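PDB 5NTD: leucyl aminopeptidase from Trypanosoma brucei brucei, which probably removes amino acids, leucine among them, from the N-termini of peptides as a metal-dependent M17 aminopeptidase, and is inhibited by bestatin. Local coordinates for residues 441-453 against 464-478. Sequence-based numbering, arbitrary orientation.
Sequences PVLYCPEYHEPEF and MERRDNAGVSCAGYF. With BES (2-(3-amino-2-hydroxy-4-phenyl-butyrylamino)-4-methyl-pentanoic acid), chain B.
E452 gathers R466 and N469 of the loop 464-470 around its carboxylate. Its OE2 accepts three N-H groups: R466 NE at 2.8 Å, on the syn lone pair and in the guanidinium plane, R466 NH2, nearly along the C-O bond, and N469 ND2 at 2.8 Å from the anti side. Carboxylate and guanidinium are nearly coplanar (26°), whereas the N469 amide stands steeply to the carboxylate, at 76°. OE1 takes the backbone N of R466 at 2.8 Å, and E465 N binds E452 O. A bend at chi2 (-66°) turns the E452 carboxylate back into this loop, and the cluster of donors probably favours its charged form.

Beside it, F453 brings CZ to CG of M464, the two side chains lying side by side, and slides past Y477, the planes near parallel but hardly overlapping, with F478 completing an aromatic cluster. Y477 offers one face to the backbone of H449 and E450. All this lies in the catalytic domain of this M17 family aminopeptidase, where the helix starting at G471 packs against the short helix 446-449, and R467 touches bestatin, NH1 to C14 at 3.5 Å.

At the other end S473 OG donates to L443 O at 2.6 Å, and V442 crosses V472 at about a right angle, CG2 against CG1 at 3.8 Å. One face of the H449 ring meets C474 N and S473 O, its CE1 comes 3.5 Å from S473 CB, and its ND1 is 2.7 Å from the oxygen of a water that donates to N469 O. R412 of a second subunit pairs with D468.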
loop_
_atom_site.group_PDB
_atom_site.type_symbol
_atom_site.label_atom_id
_atom_site.label_comp_id
_atom_site.label_asym_id
_atom_site.label_seq_id
_atom_site.Cartn_x
_atom_site.Cartn_y
_atom_site.Cartn_z
ATOM N N PRO G 441 -5.747 -32.193 6.954
ATOM C CA PRO G 441 -4.567 -32.295 6.104
ATOM C C PRO G 441 -4.434 -31.207 5.071
ATOM O O PRO G 441 -5.435 -30.661 4.573
ATOM C CB PRO G 441 -4.740 -33.620 5.374
ATOM C CG PRO G 441 -6.069 -34.134 5.727
ATOM C CD PRO G 441 -6.774 -33.173 6.604
ATOM N N VAL G 442 -3.174 -30.890 4.775
ATOM C CA VAL G 442 -2.845 -30.100 3.602
ATOM C C VAL G 442 -2.115 -30.969 2.599
ATOM O O VAL G 442 -1.561 -31.994 2.946
ATOM C CB VAL G 442 -2.065 -28.828 3.891
ATOM C CG1 VAL G 442 -2.878 -27.899 4.772
ATOM C CG2 VAL G 442 -0.727 -29.132 4.535
ATOM N N LEU G 443 -2.122 -30.515 1.347
ATOM C CA LEU G 443 -1.542 -31.281 0.226
ATOM C C LEU G 443 -0.117 -31.755 0.525
ATOM O O LEU G 443 0.724 -30.964 0.856
ATOM C CB LEU G 443 -1.530 -30.456 -1.053
ATOM C CG LEU G 443 -0.870 -31.090 -2.273
ATOM C CD1 LEU G 443 -1.694 -32.250 -2.781
ATOM C CD2 LEU G 443 -0.709 -30.035 -3.368
ATOM N N TYR G 444 0.089 -33.056 0.405
ATOM C CA TYR G 444 1.416 -33.661 0.352
ATOM C C TYR G 444 1.730 -34.058 -1.076
ATOM O O TYR G 444 1.183 -34.993 -1.624
ATOM C CB TYR G 444 1.522 -34.893 1.266
ATOM C CG TYR G 444 2.912 -35.486 1.313
ATOM C CD1 TYR G 444 3.891 -34.939 2.136
ATOM C CD2 TYR G 444 3.251 -36.603 0.541
ATOM C CE1 TYR G 444 5.158 -35.453 2.182
ATOM C CE2 TYR G 444 4.548 -37.133 0.572
ATOM C CZ TYR G 444 5.479 -36.548 1.394
ATOM O OH TYR G 444 6.750 -37.034 1.456
ATOM N N CYS G 445 2.653 -33.324 -1.648
ATOM C CA CYS G 445 3.074 -33.520 -3.057
ATOM C C CYS G 445 4.462 -32.921 -3.314
ATOM O O CYS G 445 4.599 -31.946 -4.045
ATOM C CB CYS G 445 2.043 -32.939 -4.004
ATOM S SG CYS G 445 2.234 -33.596 -5.675
ATOM N N PRO G 446 5.502 -33.488 -2.679
ATOM C CA PRO G 446 6.873 -32.987 -2.772
ATOM C C PRO G 446 7.359 -32.699 -4.186
ATOM O O PRO G 446 8.111 -31.778 -4.392
ATOM C CB PRO G 446 7.721 -34.133 -2.179
ATOM C CG PRO G 446 6.807 -34.975 -1.426
ATOM C CD PRO G 446 5.428 -34.776 -1.981
ATOM N N GLU G 447 6.968 -33.516 -5.135
ATOM C CA GLU G 447 7.390 -33.303 -6.530
ATOM C C GLU G 447 6.929 -31.951 -7.078
ATOM O O GLU G 447 7.559 -31.385 -7.941
ATOM C CB GLU G 447 6.951 -34.448 -7.465
ATOM C CG GLU G 447 5.440 -34.667 -7.583
ATOM C CD GLU G 447 4.879 -35.672 -6.599
ATOM O OE1 GLU G 447 5.394 -35.778 -5.461
ATOM O OE2 GLU G 447 3.869 -36.339 -6.958
ATOM N N TYR G 448 5.838 -31.428 -6.548
ATOM C CA TYR G 448 5.363 -30.068 -6.915
ATOM C C TYR G 448 5.864 -28.944 -6.009
ATOM O O TYR G 448 5.891 -27.798 -6.413
ATOM C CB TYR G 448 3.831 -30.011 -6.992
ATOM C CG TYR G 448 3.200 -30.873 -8.052
ATOM C CD1 TYR G 448 3.959 -31.415 -9.125
ATOM C CD2 TYR G 448 1.831 -31.118 -8.035
ATOM C CE1 TYR G 448 3.358 -32.199 -10.106
ATOM C CE2 TYR G 448 1.234 -31.880 -9.023
ATOM C CZ TYR G 448 2.002 -32.436 -10.052
ATOM O OH TYR G 448 1.405 -33.198 -11.025
ATOM N N HIS G 449 6.249 -29.270 -4.790
ATOM C CA HIS G 449 6.806 -28.261 -3.843
ATOM C C HIS G 449 8.266 -27.946 -4.130
ATOM O O HIS G 449 8.712 -26.820 -4.031
ATOM C CB HIS G 449 6.708 -28.707 -2.400
ATOM C CG HIS G 449 5.385 -29.272 -2.041
ATOM N ND1 HIS G 449 4.204 -28.806 -2.580
ATOM C CD2 HIS G 449 5.042 -30.299 -1.218
ATOM C CE1 HIS G 449 3.193 -29.507 -2.103
ATOM N NE2 HIS G 449 3.672 -30.434 -1.296
ATOM N N GLU G 450 9.003 -28.985 -4.440
ATOM C CA GLU G 450 10.463 -28.914 -4.635
ATOM C C GLU G 450 10.941 -27.797 -5.593
ATOM O O GLU G 450 11.848 -27.065 -5.250
ATOM C CB GLU G 450 10.973 -30.266 -5.104
ATOM C CG GLU G 450 12.463 -30.362 -5.295
ATOM C CD GLU G 450 12.857 -31.701 -5.883
ATOM O OE1 GLU G 450 11.983 -32.616 -6.056
ATOM O OE2 GLU G 450 14.075 -31.824 -6.196
ATOM N N PRO G 451 10.337 -27.672 -6.774
ATOM C CA PRO G 451 10.791 -26.632 -7.721
ATOM C C PRO G 451 10.642 -25.199 -7.223
ATOM O O PRO G 451 11.335 -24.304 -7.707
ATOM C CB PRO G 451 9.895 -26.841 -8.947
ATOM C CG PRO G 451 9.261 -28.172 -8.766
ATOM C CD PRO G 451 9.188 -28.413 -7.295
ATOM N N GLU G 452 9.772 -24.992 -6.248
ATOM C CA GLU G 452 9.564 -23.648 -5.697
ATOM C C GLU G 452 10.765 -23.093 -4.938
ATOM O O GLU G 452 10.863 -21.887 -4.722
ATOM C CB GLU G 452 8.349 -23.614 -4.779
ATOM C CG GLU G 452 7.030 -23.818 -5.521
ATOM C CD GLU G 452 6.697 -22.693 -6.488
ATOM O OE1 GLU G 452 7.317 -21.619 -6.412
ATOM O OE2 GLU G 452 5.798 -22.891 -7.325
ATOM N N PHE G 453 11.680 -23.970 -4.570
ATOM C CA PHE G 453 12.812 -23.569 -3.748
ATOM C C PHE G 453 14.158 -23.532 -4.497
ATOM O O PHE G 453 15.202 -23.545 -3.859
ATOM C CB PHE G 453 12.891 -24.470 -2.494
ATOM C CG PHE G 453 11.751 -24.274 -1.551
ATOM C CD1 PHE G 453 11.730 -23.212 -0.673
ATOM C CD2 PHE G 453 10.675 -25.141 -1.556
ATOM C CE1 PHE G 453 10.655 -23.020 0.192
ATOM C CE2 PHE G 453 9.608 -24.965 -0.691
ATOM C CZ PHE G 453 9.598 -23.906 0.188
ATOM N N MET G 464 9.278 -19.819 -1.303
ATOM C CA MET G 464 8.726 -20.193 -2.631
ATOM C C MET G 464 8.813 -19.029 -3.624
ATOM O O MET G 464 8.523 -17.915 -3.281
ATOM C CB MET G 464 7.269 -20.602 -2.533
ATOM C CG MET G 464 6.986 -21.688 -1.514
ATOM S SD MET G 464 5.563 -21.155 -0.519
ATOM C CE MET G 464 6.561 -20.229 0.689
ATOM N N GLU G 465 9.225 -19.343 -4.833
ATOM C CA GLU G 465 9.170 -18.409 -5.964
ATOM C C GLU G 465 7.731 -17.928 -6.191
ATOM O O GLU G 465 7.487 -16.750 -6.326
ATOM C CB GLU G 465 9.726 -19.061 -7.243
ATOM C CG GLU G 465 9.709 -18.223 -8.530
ATOM C CD GLU G 465 10.372 -16.849 -8.391
ATOM O OE1 GLU G 465 11.267 -16.669 -7.541
ATOM O OE2 GLU G 465 9.985 -15.917 -9.129
ATOM N N ARG G 466 6.795 -18.856 -6.141
ATOM C CA ARG G 466 5.353 -18.550 -6.244
ATOM C C ARG G 466 4.636 -18.890 -4.923
ATOM O O ARG G 466 4.556 -20.039 -4.527
ATOM C CB ARG G 466 4.700 -19.320 -7.391
ATOM C CG ARG G 466 5.423 -19.149 -8.713
ATOM C CD ARG G 466 4.820 -19.968 -9.831
ATOM N NE ARG G 466 4.904 -21.406 -9.585
ATOM C CZ ARG G 466 4.485 -22.355 -10.424
ATOM N NH1 ARG G 466 3.944 -22.054 -11.601
ATOM N NH2 ARG G 466 4.601 -23.632 -10.088
ATOM N N ARG G 467 4.088 -17.874 -4.276
ATOM C CA ARG G 467 3.488 -18.023 -2.937
ATOM C C ARG G 467 2.041 -18.537 -2.980
ATOM O O ARG G 467 1.466 -18.936 -1.968
ATOM C CB ARG G 467 3.584 -16.715 -2.163
ATOM C CG ARG G 467 5.041 -16.224 -2.001
ATOM C CD ARG G 467 5.463 -15.719 -0.613
ATOM N NE ARG G 467 5.584 -14.263 -0.373
ATOM C CZ ARG G 467 5.255 -13.621 0.751
ATOM N NH1 ARG G 467 4.652 -14.243 1.768
ATOM N NH2 ARG G 467 5.475 -12.306 0.826
ATOM N N ASP G 468 1.490 -18.579 -4.177
ATOM C CA ASP G 468 0.148 -19.147 -4.398
ATOM C C ASP G 468 0.144 -20.616 -4.911
ATOM O O ASP G 468 -0.664 -21.005 -5.763
ATOM C CB ASP G 468 -0.626 -18.258 -5.366
ATOM C CG ASP G 468 0.104 -18.036 -6.694
ATOM O OD1 ASP G 468 1.063 -18.762 -7.051
ATOM O OD2 ASP G 468 -0.293 -17.082 -7.372
ATOM N N ASN G 469 1.074 -21.399 -4.409
ATOM C CA ASN G 469 1.245 -22.796 -4.815
ATOM C C ASN G 469 1.400 -23.763 -3.627
ATOM O O ASN G 469 2.444 -24.387 -3.444
ATOM C CB ASN G 469 2.430 -22.945 -5.762
ATOM C CG ASN G 469 2.438 -24.274 -6.478
ATOM O OD1 ASN G 469 1.431 -24.967 -6.563
ATOM N ND2 ASN G 469 3.609 -24.654 -6.980
ATOM N N ALA G 470 0.343 -23.812 -2.820
ATOM C CA ALA G 470 0.258 -24.679 -1.611
ATOM C C ALA G 470 1.311 -24.245 -0.559
ATOM O O ALA G 470 2.290 -24.923 -0.312
ATOM C CB ALA G 470 0.417 -26.133 -1.968
ATOM N N GLY G 471 1.058 -23.100 0.043
ATOM C CA GLY G 471 2.005 -22.477 0.960
ATOM C C GLY G 471 2.231 -23.220 2.271
ATOM O O GLY G 471 3.313 -23.210 2.811
ATOM N N VAL G 472 1.188 -23.818 2.800
ATOM C CA VAL G 472 1.319 -24.579 4.052
ATOM C C VAL G 472 2.229 -25.775 3.746
ATOM O O VAL G 472 3.110 -26.110 4.507
ATOM C CB VAL G 472 -0.011 -25.090 4.596
ATOM C CG1 VAL G 472 0.207 -25.703 5.976
ATOM C CG2 VAL G 472 -1.045 -23.985 4.699
ATOM N N SER G 473 1.959 -26.395 2.604
ATOM C CA SER G 473 2.646 -27.598 2.179
ATOM C C SER G 473 4.120 -27.336 1.903
ATOM O O SER G 473 5.007 -28.072 2.341
ATOM C CB SER G 473 1.975 -28.186 0.954
ATOM O OG SER G 473 0.583 -28.403 1.172
ATOM N N CYS G 474 4.375 -26.288 1.158
ATOM C CA CYS G 474 5.758 -25.923 0.775
ATOM C C CYS G 474 6.637 -25.629 1.995
ATOM O O CYS G 474 7.793 -26.020 2.031
ATOM C CB CYS G 474 5.785 -24.728 -0.186
ATOM S SG CYS G 474 5.306 -25.179 -1.866
ATOM N N ALA G 475 6.087 -24.971 2.997
ATOM C CA ALA G 475 6.849 -24.733 4.246
ATOM C C ALA G 475 7.217 -26.067 4.917
ATOM O O ALA G 475 8.316 -26.260 5.415
ATOM C CB ALA G 475 6.088 -23.853 5.200
ATOM N N GLY G 476 6.272 -26.991 4.889
ATOM C CA GLY G 476 6.506 -28.345 5.403
ATOM C C GLY G 476 7.582 -29.039 4.603
ATOM O O GLY G 476 8.524 -29.608 5.149
ATOM N N TYR G 477 7.468 -28.937 3.295
ATOM C CA TYR G 477 8.452 -29.566 2.396
ATOM C C TYR G 477 9.858 -29.117 2.761
ATOM O O TYR G 477 10.785 -29.904 2.827
ATOM C CB TYR G 477 8.165 -29.273 0.918
ATOM C CG TYR G 477 9.340 -29.651 0.053
ATOM C CD1 TYR G 477 9.567 -30.977 -0.307
ATOM C CD2 TYR G 477 10.285 -28.701 -0.334
ATOM C CE1 TYR G 477 10.669 -31.347 -1.057
ATOM C CE2 TYR G 477 11.392 -29.063 -1.086
ATOM C CZ TYR G 477 11.575 -30.384 -1.438
ATOM O OH TYR G 477 12.685 -30.747 -2.153
ATOM N N PHE G 478 10.020 -27.813 2.958
ATOM C CA PHE G 478 11.330 -27.234 3.279
ATOM C C PHE G 478 11.961 -27.993 4.455
ATOM O O PHE G 478 13.129 -28.369 4.441
ATOM C CB PHE G 478 11.237 -25.749 3.630
ATOM C CG PHE G 478 12.547 -25.154 4.042
ATOM C CD1 PHE G 478 13.012 -25.287 5.339
ATOM C CD2 PHE G 478 13.340 -24.481 3.121
ATOM C CE1 PHE G 478 14.238 -24.752 5.714
ATOM C CE2 PHE G 478 14.572 -23.945 3.489
ATOM C CZ PHE G 478 15.019 -24.073 4.780
HETATM N N2 BES B . 5.349 -16.817 12.662
HETATM C C1 BES B . 4.883 -16.444 11.327
HETATM C C6 BES B . 3.575 -17.161 10.910
HETATM C C7 BES B . 2.276 -16.586 11.404
HETATM C C8 BES B . 1.784 -16.916 12.659
HETATM C C12 BES B . 1.513 -15.759 10.590
HETATM C C9 BES B . 0.575 -16.393 13.111
HETATM C C11 BES B . 0.296 -15.226 11.044
HETATM C C10 BES B . -0.172 -15.535 12.307
HETATM C C2 BES B . 6.045 -16.759 10.360
HETATM O O2 BES B . 7.372 -16.656 10.963
HETATM C C3 BES B . 5.989 -15.763 9.239
HETATM O O3 BES B . 6.629 -14.709 9.465
HETATM N N1 BES B . 5.308 -16.189 8.163
HETATM C C4 BES B . 5.106 -15.445 6.955
HETATM C C13 BES B . 6.190 -15.735 5.923
HETATM C C14 BES B . 6.271 -14.725 4.780
HETATM C C15 BES B . 6.227 -13.247 5.150
HETATM C C16 BES B . 7.561 -14.928 4.023
HETATM C C5 BES B . 3.801 -15.796 6.327
HETATM O O1 BES B . 3.139 -14.877 5.843
HETATM O O4 BES B . 3.425 -16.972 6.293
HETATM O O HOH W 1 3.447 -26.909 -4.405
HETATM O O HOH W 2 4.924 -26.761 -8.679
#